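Local atomic coordinates of glycosyl hydrolase family 2, TIM barrel domain protein (PDB entry 6DXU), a protein that is a glycoside hydrolase family 2 beta-glucuronidase of a human gut bacterium that probably hydrolyses glucuronic acid conjugates. Residues 638-643 against 717-722; 668-673 against 705-710; 674-679 against 693-698. One frame throughout, in Å; residues are numbered along the deposited sequence.

Overall arrangement
The three contacts close one after another around a small beta-sandwich. From the N terminus the chain passes 638-643, then 668-673 and 674-679, which follow each other as neighbouring strands. On its return it brings 693-698 against 674-679 (interaction 3, the innermost loop), then pairs 705-710 with 668-673 (interaction 2), and finally sets 717-722 against 638-643 (interaction 1, the outermost). The loops thus nest and none cross. Interaction 2 lies within the five-stranded sheet; interactions 1 and 3 join that sheet to the three-stranded sheet of 638-640, 655-662 and 692-696. Interaction 2 touches both others, its centre about 9 Å from each of theirs.

Interaction 1: 638-643 against 717-722; sequences IHIYGH and VSDVIR
In a two-sheet beta-sandwich, Asp719 on strand 715-726 of one sheet reaches across to Ile640, the last residue of strand 638-640, an edge strand of the other, and to His643 just after it. The short strand segments run nearly alongside each other, 18° apart in direction, and no backbone-to-backbone hydrogen bond joins them; side chains bridge the gap. With Asp719 CG anti to the backbone N (chi1 -170°), the carboxylate extends toward the facing strand, and OD2 is gripped twice. The backbone N of Ile640 donates to its anti lone pair, N to OD2 2.8 Å, while His643 NE2 donates to the syn lone pair of the same OD2 at 2.7 Å. The second bond is almost straight (169°) and lies in the imidazole plane, and ring and carboxylate are nearly coplanar, which fixes the rotation of the imidazole. An aspartate suits this place because one short acid can take a backbone N-H and a ring N-H together. Replacing Asp719 by alanine removes the carboxylate, and would probably leave the Ile640 N-H and His643 NE2 without this acceptor and the imidazole freer to turn.

Apolar groups line up on either side of Asp719 along its strand. Ile638 CG2 meets Val717 CG2 at 3.6 Å. Further on, Ile640 CG2 lies 3.7 Å from Ile721 CD1. Ala706, from the strand next to 715-726, touches both Ile638 and Ile640 and so extends this interior. Gly642 turns the chain after the strand with a positive phi, at which any side chain would collide with Tyr641 O. Beyond that turn, Ile721 CG2 covers one face of the His643 ring in a CH-pi contact, 3.5 Å from the ring centroid.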
loop_
_atom_site.group_PDB
_atom_site.type_symbol
_atom_site.label_atom_id
_atom_site.label_comp_id
_atom_site.label_asym_id
_atom_site.label_seq_id
_atom_site.Cartn_x
_atom_site.Cartn_y
_atom_site.Cartn_z
ATOM N N ILE D 638 -8.413 -65.707 0.520
ATOM C CA ILE D 638 -9.767 -66.179 0.264
ATOM C C ILE D 638 -10.713 -65.441 1.196
ATOM O O ILE D 638 -10.445 -65.310 2.396
ATOM C CB ILE D 638 -9.858 -67.716 0.437
ATOM C CG1 ILE D 638 -11.260 -68.230 0.085
ATOM C CG2 ILE D 638 -9.439 -68.136 1.845
ATOM C CD1 ILE D 638 -11.300 -69.784 -0.065
ATOM N N HIS D 639 -11.817 -64.941 0.657
ATOM C CA HIS D 639 -12.721 -64.091 1.433
ATOM C C HIS D 639 -14.152 -64.380 1.020
ATOM O O HIS D 639 -14.552 -64.048 -0.101
ATOM C CB HIS D 639 -12.410 -62.603 1.235
ATOM C CG HIS D 639 -13.309 -61.697 2.024
ATOM N ND1 HIS D 639 -13.026 -61.315 3.317
ATOM C CD2 HIS D 639 -14.491 -61.113 1.709
ATOM C CE1 HIS D 639 -13.994 -60.531 3.765
ATOM N NE2 HIS D 639 -14.895 -60.396 2.808
ATOM N N ILE D 640 -14.921 -64.993 1.920
ATOM C CA ILE D 640 -16.359 -65.115 1.713
ATOM C C ILE D 640 -17.002 -63.750 1.892
ATOM O O ILE D 640 -16.802 -63.091 2.924
ATOM C CB ILE D 640 -16.976 -66.110 2.711
ATOM C CG1 ILE D 640 -16.282 -67.482 2.650
ATOM C CG2 ILE D 640 -18.467 -66.214 2.451
ATOM C CD1 ILE D 640 -16.433 -68.279 3.961
ATOM N N TYR D 641 -17.808 -63.328 0.913
ATOM C CA TYR D 641 -18.519 -62.065 1.066
ATOM C C TYR D 641 -19.500 -62.176 2.224
ATOM O O TYR D 641 -20.254 -63.151 2.322
ATOM C CB TYR D 641 -19.253 -61.669 -0.226
ATOM C CG TYR D 641 -20.131 -60.443 -0.052
ATOM C CD1 TYR D 641 -19.613 -59.152 -0.205
ATOM C CD2 TYR D 641 -21.475 -60.571 0.285
ATOM C CE1 TYR D 641 -20.418 -58.036 -0.024
ATOM C CE2 TYR D 641 -22.278 -59.459 0.466
ATOM C CZ TYR D 641 -21.747 -58.196 0.306
ATOM O OH TYR D 641 -22.560 -57.102 0.482
ATOM N N GLY D 642 -19.487 -61.170 3.101
ATOM C CA GLY D 642 -20.472 -61.084 4.165
ATOM C C GLY D 642 -19.897 -61.164 5.564
ATOM O O GLY D 642 -20.597 -61.552 6.503
ATOM N N HIS D 643 -18.626 -60.792 5.734
ATOM C CA HIS D 643 -18.063 -60.766 7.082
ATOM C C HIS D 643 -18.820 -59.813 8.003
ATOM O O HIS D 643 -18.950 -60.093 9.201
ATOM C CB HIS D 643 -16.586 -60.383 7.027
ATOM C CG HIS D 643 -15.680 -61.530 6.715
ATOM N ND1 HIS D 643 -14.699 -61.958 7.581
ATOM C CD2 HIS D 643 -15.623 -62.357 5.643
ATOM C CE1 HIS D 643 -14.061 -62.987 7.050
ATOM N NE2 HIS D 643 -14.601 -63.248 5.872
ATOM N N VAL D 717 -5.532 -72.153 1.901
ATOM C CA VAL D 717 -6.011 -71.101 2.787
ATOM C C VAL D 717 -7.505 -71.293 2.996
ATOM O O VAL D 717 -8.208 -71.838 2.143
ATOM C CB VAL D 717 -5.734 -69.685 2.228
ATOM C CG1 VAL D 717 -4.233 -69.373 2.270
ATOM C CG2 VAL D 717 -6.284 -69.558 0.817
ATOM N N SER D 718 -7.999 -70.777 4.121
ATOM C CA SER D 718 -9.392 -70.950 4.491
ATOM C C SER D 718 -9.963 -69.645 5.026
ATOM O O SER D 718 -9.239 -68.780 5.519
ATOM C CB SER D 718 -9.555 -72.048 5.559
ATOM O OG SER D 718 -8.999 -73.268 5.106
ATOM N N ASP D 719 -11.290 -69.530 4.932
ATOM C CA ASP D 719 -12.052 -68.427 5.503
ATOM C C ASP D 719 -13.328 -68.998 6.099
ATOM O O ASP D 719 -13.866 -69.996 5.609
ATOM C CB ASP D 719 -12.406 -67.355 4.457
ATOM C CG ASP D 719 -12.976 -66.103 5.087
ATOM O OD1 ASP D 719 -12.625 -65.833 6.255
ATOM O OD2 ASP D 719 -13.788 -65.405 4.436
ATOM N N VAL D 720 -13.840 -68.335 7.130
ATOM C CA VAL D 720 -15.040 -68.787 7.826
ATOM C C VAL D 720 -15.840 -67.572 8.256
ATOM O O VAL D 720 -15.280 -66.620 8.811
ATOM C CB VAL D 720 -14.707 -69.631 9.074
ATOM C CG1 VAL D 720 -15.986 -70.086 9.757
ATOM C CG2 VAL D 720 -13.840 -70.819 8.728
ATOM N N ILE D 721 -17.153 -67.613 8.036
ATOM C CA ILE D 721 -18.054 -66.603 8.568
ATOM C C ILE D 721 -19.250 -67.313 9.185
ATOM O O ILE D 721 -19.553 -68.466 8.869
ATOM C CB ILE D 721 -18.544 -65.584 7.514
ATOM C CG1 ILE D 721 -19.443 -66.261 6.475
ATOM C CG2 ILE D 721 -17.370 -64.863 6.865
ATOM C CD1 ILE D 721 -20.167 -65.274 5.570
ATOM N N ARG D 722 -19.930 -66.604 10.079
ATOM C CA ARG D 722 -21.180 -67.058 10.669
ATOM C C ARG D 722 -22.268 -66.056 10.328
ATOM O O ARG D 722 -22.061 -64.843 10.442
ATOM C CB ARG D 722 -21.046 -67.223 12.186
ATOM C CG ARG D 722 -19.933 -68.185 12.586
ATOM C CD ARG D 722 -19.861 -68.348 14.094
ATOM N NE ARG D 722 -19.018 -69.480 14.474
HETATM O O HOH W 1 -20.865 -62.670 9.093
#

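Interaction 2: 668-673 against 705-710; sequences ELFVNG and RAVGVK
Phe670 and Arg705 form a hydrogen-bonded pair of an antiparallel ladder between two neighbouring strands, 666-671 and 700-710, in the five-stranded sheet of the beta-sandwich. The side chain of Phe670 can be followed outward from this pair. Its CB stands beside the CB of Arg705, 4.3 Å away, on the face they share with Glu668 and Val707. With CG anti to the carbonyl carbon (chi1 -59°), the ring swings back along its own strand toward Glu668. CD2 passes 3.8 Å from Arg705 O, which lies at the ring edge and in its plane, while CD1, on the other flank, rests on Ser675 of the adjoining strand. Farther out, CE2 meets Val707 CG2 at 3.9 Å, ring and valine meeting at a slant. At the tip, Phe670 CZ comes within 3.4 Å of Glu668 CD. The OE1 of that carboxylate lies unusually close to Ser675 OG, and a bond between them is best treated as doubtful. A broad, flat aromatic thus reaches residues of three strands on this partly exposed face.

Underneath, the backbone supplies four hydrogen bonds. Phe670 and Arg705 bond both ways, with Phe670 N to Arg705 O at 2.7 Å, and Glu668 and Val707 repeat the pattern, with Glu668 N to Val707 O at 2.8 Å. Between these two pairs, Leu669 and Ala706 make a non-hydrogen-bonded pair directed to the opposite face, the sandwich interior. The small alanine fits where the facing sheet comes close, with Ile638 and Ile640 packed on it, and leucine fills space against Trp693 and Cys695. Across this pair, Leu669 CD1 touches Ala706 CB at 4.0 Å.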
loop_
_atom_site.group_PDB
_atom_site.type_symbol
_atom_site.label_atom_id
_atom_site.label_comp_id
_atom_site.label_asym_id
_atom_site.label_seq_id
_atom_site.Cartn_x
_atom_site.Cartn_y
_atom_site.Cartn_z
ATOM N N GLU D 668 -13.434 -74.953 -2.438
ATOM C CA GLU D 668 -14.578 -75.729 -1.974
ATOM C C GLU D 668 -15.307 -74.948 -0.887
ATOM O O GLU D 668 -14.678 -74.441 0.047
ATOM C CB GLU D 668 -14.145 -77.101 -1.448
ATOM C CG GLU D 668 -15.317 -77.992 -1.045
ATOM C CD GLU D 668 -14.905 -79.440 -0.849
ATOM O OE1 GLU D 668 -15.804 -80.308 -0.750
ATOM O OE2 GLU D 668 -13.686 -79.697 -0.761
ATOM N N LEU D 669 -16.627 -74.861 -1.008
ATOM C CA LEU D 669 -17.467 -74.212 -0.011
ATOM C C LEU D 669 -18.174 -75.249 0.858
ATOM O O LEU D 669 -18.684 -76.251 0.354
ATOM C CB LEU D 669 -18.513 -73.323 -0.682
ATOM C CG LEU D 669 -19.279 -72.345 0.215
ATOM C CD1 LEU D 669 -18.372 -71.200 0.648
ATOM C CD2 LEU D 669 -20.494 -71.798 -0.523
ATOM N N PHE D 670 -18.246 -74.973 2.159
ATOM C CA PHE D 670 -18.962 -75.805 3.120
ATOM C C PHE D 670 -19.986 -74.950 3.847
ATOM O O PHE D 670 -19.661 -73.851 4.310
ATOM C CB PHE D 670 -18.012 -76.421 4.142
ATOM C CG PHE D 670 -16.945 -77.287 3.547
ATOM C CD1 PHE D 670 -17.096 -78.670 3.519
ATOM C CD2 PHE D 670 -15.777 -76.732 3.042
ATOM C CE1 PHE D 670 -16.111 -79.484 2.972
ATOM C CE2 PHE D 670 -14.784 -77.541 2.499
ATOM C CZ PHE D 670 -14.954 -78.921 2.467
ATOM N N VAL D 671 -21.217 -75.444 3.955
ATOM C CA VAL D 671 -22.256 -74.773 4.731
ATOM C C VAL D 671 -22.680 -75.721 5.841
ATOM O O VAL D 671 -23.202 -76.810 5.565
ATOM C CB VAL D 671 -23.453 -74.358 3.864
ATOM C CG1 VAL D 671 -24.577 -73.800 4.740
ATOM C CG2 VAL D 671 -23.014 -73.319 2.831
ATOM N N ASN D 672 -22.429 -75.321 7.092
ATOM C CA ASN D 672 -22.679 -76.175 8.259
ATOM C C ASN D 672 -21.969 -77.523 8.124
ATOM O O ASN D 672 -22.501 -78.578 8.488
ATOM C CB ASN D 672 -24.178 -76.339 8.474
ATOM C CG ASN D 672 -24.853 -75.005 8.713
ATOM O OD1 ASN D 672 -24.330 -74.179 9.460
ATOM N ND2 ASN D 672 -25.976 -74.760 8.045
ATOM N N GLY D 673 -20.741 -77.483 7.603
ATOM C CA GLY D 673 -19.918 -78.671 7.475
ATOM C C GLY D 673 -20.205 -79.530 6.265
ATOM O O GLY D 673 -19.453 -80.491 6.018
ATOM N N ARG D 705 -17.836 -71.933 5.388
ATOM C CA ARG D 705 -16.397 -72.100 5.336
ATOM C C ARG D 705 -15.984 -72.314 3.892
ATOM O O ARG D 705 -16.670 -73.005 3.132
ATOM C CB ARG D 705 -15.946 -73.284 6.223
ATOM C CG ARG D 705 -14.441 -73.550 6.202
ATOM C CD ARG D 705 -14.070 -74.732 7.095
ATOM N NE ARG D 705 -14.504 -74.529 8.475
ATOM C CZ ARG D 705 -13.724 -74.046 9.438
ATOM N NH1 ARG D 705 -12.463 -73.719 9.170
ATOM N NH2 ARG D 705 -14.202 -73.883 10.667
ATOM N N ALA D 706 -14.860 -71.720 3.517
ATOM C CA ALA D 706 -14.346 -71.826 2.167
ATOM C C ALA D 706 -12.894 -72.246 2.277
ATOM O O ALA D 706 -12.144 -71.686 3.081
ATOM C CB ALA D 706 -14.492 -70.492 1.413
ATOM N N VAL D 707 -12.500 -73.239 1.488
ATOM C CA VAL D 707 -11.136 -73.749 1.489
ATOM C C VAL D 707 -10.607 -73.635 0.074
ATOM O O VAL D 707 -11.252 -74.101 -0.872
ATOM C CB VAL D 707 -11.067 -75.211 1.984
ATOM C CG1 VAL D 707 -9.612 -75.701 1.994
ATOM C CG2 VAL D 707 -11.686 -75.333 3.363
ATOM N N GLY D 708 -9.451 -73.002 -0.078
ATOM C CA GLY D 708 -8.873 -72.794 -1.390
ATOM C C GLY D 708 -7.453 -73.309 -1.472
ATOM O O GLY D 708 -6.742 -73.403 -0.475
ATOM N N VAL D 709 -7.050 -73.640 -2.687
ATOM C CA VAL D 709 -5.678 -74.012 -2.990
ATOM C C VAL D 709 -5.214 -73.160 -4.164
ATOM O O VAL D 709 -5.960 -72.948 -5.127
ATOM C CB VAL D 709 -5.543 -75.520 -3.305
ATOM C CG1 VAL D 709 -6.512 -75.926 -4.407
ATOM C CG2 VAL D 709 -4.121 -75.838 -3.731
ATOM N N LYS D 710 -3.991 -72.662 -4.076
ATOM C CA LYS D 710 -3.356 -71.928 -5.163
ATOM C C LYS D 710 -2.205 -72.791 -5.658
ATOM O O LYS D 710 -1.262 -73.068 -4.908
ATOM C CB LYS D 710 -2.881 -70.543 -4.721
ATOM C CG LYS D 710 -2.769 -69.548 -5.878
ATOM C CD LYS D 710 -2.837 -68.097 -5.420
ATOM C CE LYS D 710 -2.734 -67.133 -6.597
ATOM N NZ LYS D 710 -1.401 -67.161 -7.226
#

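Interaction 3: 674-679 against 693-698; sequences VSQGVK and WNCVYQ
Trp693 turns its indole CG anti to the carbonyl carbon (chi1 -69°), and Lys679 does the same with its own CG (chi1 -60°); a further bend at chi2 helps to carry the lysine chain across one face of the indole. The two residues sit on edge strands of opposite sheets of the beta-sandwich, 692-696 and 674-680, which run antiparallel and are joined by side chains rather than by a backbone ladder. The lysine chain runs counter to the indole. Lys679 CG lies above the plane near the CZ2 rim, 3.6 Å from Trp693 CZ2. Farther along, CE makes a CH-pi contact with the five-membered ring, and Lys679 NZ is 4.4 Å from that ring's centroid as a cation-pi partner. The ammonium also donates to the carbonyl O of Arg692, its strongest polar partner. Lysine suits this partly exposed rim because its long methylene chain can cover the aromatic face while its charge still finds polar company.

Trp693 NE1 donates to Gly677 O at 3.0 Å, a bent bond (143°) that reaches the carbonyl from above its plane and satisfies the N-H of a buried ring. Gly677 has a positive phi that leaves no room for a CB beside Gln676 O, and its N is held by Ser675 OG in an ST turn. Val667 of the neighbouring strand packs against the indole. Gln676 CB meets Trp693 CD1 at 3.6 Å, and Gln676 CG meets Cys695 SG at 3.7 Å. The bent glutamine chain lets NE2 donate to Val674 O at 3.0 Å, while a water donates to Gln676 OE1 (3.1 Å) and accepts from Val696 N (2.9 Å).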
loop_
_atom_site.group_PDB
_atom_site.type_symbol
_atom_site.label_atom_id
_atom_site.label_comp_id
_atom_site.label_asym_id
_atom_site.label_seq_id
_atom_site.Cartn_x
_atom_site.Cartn_y
_atom_site.Cartn_z
ATOM N N VAL D 674 -21.235 -79.203 5.486
ATOM C CA VAL D 674 -21.643 -79.996 4.332
ATOM C C VAL D 674 -21.027 -79.382 3.082
ATOM O O VAL D 674 -21.267 -78.208 2.772
ATOM C CB VAL D 674 -23.174 -80.052 4.213
ATOM C CG1 VAL D 674 -23.584 -80.874 2.994
ATOM C CG2 VAL D 674 -23.794 -80.632 5.484
ATOM N N SER D 675 -20.245 -80.174 2.350
ATOM C CA SER D 675 -19.616 -79.664 1.139
ATOM C C SER D 675 -20.663 -79.266 0.107
ATOM O O SER D 675 -21.672 -79.950 -0.082
ATOM C CB SER D 675 -18.673 -80.702 0.536
ATOM O OG SER D 675 -18.234 -80.277 -0.749
ATOM N N GLN D 676 -20.430 -78.123 -0.539
ATOM C CA GLN D 676 -21.252 -77.656 -1.645
ATOM C C GLN D 676 -20.544 -77.796 -2.981
ATOM O O GLN D 676 -21.039 -77.288 -3.991
ATOM C CB GLN D 676 -21.661 -76.198 -1.419
ATOM C CG GLN D 676 -22.273 -75.964 -0.061
ATOM C CD GLN D 676 -23.604 -76.672 0.088
ATOM O OE1 GLN D 676 -24.542 -76.434 -0.679
ATOM N NE2 GLN D 676 -23.698 -77.543 1.085
ATOM N N GLY D 677 -19.392 -78.455 -3.008
ATOM C CA GLY D 677 -18.690 -78.706 -4.246
ATOM C C GLY D 677 -17.513 -77.764 -4.454
ATOM O O GLY D 677 -17.445 -76.658 -3.904
ATOM N N VAL D 678 -16.575 -78.224 -5.272
ATOM C CA VAL D 678 -15.387 -77.472 -5.654
ATOM C C VAL D 678 -15.689 -76.691 -6.919
ATOM O O VAL D 678 -16.318 -77.213 -7.844
ATOM C CB VAL D 678 -14.200 -78.433 -5.859
ATOM C CG1 VAL D 678 -12.942 -77.681 -6.285
ATOM C CG2 VAL D 678 -13.953 -79.239 -4.589
ATOM N N LYS D 679 -15.242 -75.433 -6.971
ATOM C CA LYS D 679 -15.362 -74.626 -8.176
ATOM C C LYS D 679 -14.000 -74.059 -8.548
ATOM O O LYS D 679 -13.152 -73.816 -7.686
ATOM C CB LYS D 679 -16.382 -73.505 -8.008
ATOM C CG LYS D 679 -17.759 -74.067 -7.698
ATOM C CD LYS D 679 -18.880 -73.211 -8.220
ATOM C CE LYS D 679 -20.205 -73.953 -8.056
ATOM N NZ LYS D 679 -21.375 -73.060 -8.252
ATOM N N TRP D 693 -21.804 -69.945 -5.272
ATOM C CA TRP D 693 -22.640 -71.094 -4.939
ATOM C C TRP D 693 -24.035 -70.593 -4.596
ATOM O O TRP D 693 -24.231 -69.418 -4.281
ATOM C CB TRP D 693 -22.091 -71.891 -3.750
ATOM C CG TRP D 693 -20.815 -72.654 -3.982
ATOM C CD1 TRP D 693 -20.692 -74.005 -4.168
ATOM C CD2 TRP D 693 -19.481 -72.119 -4.021
ATOM N NE1 TRP D 693 -19.368 -74.344 -4.328
ATOM C CE2 TRP D 693 -18.603 -73.208 -4.241
ATOM C CE3 TRP D 693 -18.942 -70.829 -3.888
ATOM C CZ2 TRP D 693 -17.220 -73.046 -4.338
ATOM C CZ3 TRP D 693 -17.565 -70.667 -3.986
ATOM C CH2 TRP D 693 -16.719 -71.774 -4.207
ATOM N N ASN D 694 -25.023 -71.479 -4.691
ATOM C CA ASN D 694 -26.377 -71.166 -4.240
ATOM C C ASN D 694 -26.770 -72.253 -3.247
ATOM O O ASN D 694 -26.905 -73.422 -3.630
ATOM C CB ASN D 694 -27.338 -71.090 -5.422
ATOM C CG ASN D 694 -27.099 -69.851 -6.279
ATOM O OD1 ASN D 694 -26.183 -69.828 -7.106
ATOM N ND2 ASN D 694 -27.912 -68.830 -6.092
ATOM N N CYS D 695 -26.930 -71.878 -1.976
ATOM C CA CYS D 695 -27.019 -72.841 -0.888
ATOM C C CYS D 695 -28.185 -72.531 0.036
ATOM O O CYS D 695 -28.562 -71.373 0.228
ATOM C CB CYS D 695 -25.734 -72.858 -0.063
ATOM S SG CYS D 695 -24.267 -72.951 -1.048
ATOM N N VAL D 696 -28.727 -73.588 0.641
ATOM C CA VAL D 696 -29.813 -73.444 1.607
ATOM C C VAL D 696 -29.225 -73.077 2.963
ATOM O O VAL D 696 -28.285 -73.724 3.441
ATOM C CB VAL D 696 -30.636 -74.741 1.690
ATOM C CG1 VAL D 696 -31.681 -74.649 2.791
ATOM C CG2 VAL D 696 -31.303 -75.027 0.354
ATOM N N TYR D 697 -29.754 -72.014 3.565
ATOM C CA TYR D 697 -29.454 -71.649 4.943
ATOM C C TYR D 697 -30.523 -72.213 5.869
ATOM O O TYR D 697 -31.711 -72.184 5.545
ATOM C CB TYR D 697 -29.427 -70.129 5.121
ATOM C CG TYR D 697 -28.184 -69.406 4.665
ATOM C CD1 TYR D 697 -27.368 -68.737 5.582
ATOM C CD2 TYR D 697 -27.840 -69.356 3.323
ATOM C CE1 TYR D 697 -26.228 -68.046 5.166
ATOM C CE2 TYR D 697 -26.710 -68.669 2.895
ATOM C CZ TYR D 697 -25.909 -68.018 3.817
ATOM O OH TYR D 697 -24.791 -67.349 3.380
ATOM N N GLN D 698 -30.103 -72.658 7.048
ATOM C CA GLN D 698 -31.052 -73.052 8.087
ATOM C C GLN D 698 -31.531 -71.809 8.827
ATOM O O GLN D 698 -30.738 -70.911 9.129
ATOM C CB GLN D 698 -30.387 -74.026 9.063
ATOM C CG GLN D 698 -29.961 -75.309 8.394
ATOM C CD GLN D 698 -31.136 -76.100 7.875
ATOM O OE1 GLN D 698 -32.184 -76.153 8.513
ATOM N NE2 GLN D 698 -31.007 -76.625 6.659
HETATM O O HOH W 2 -27.581 -76.186 -0.039
#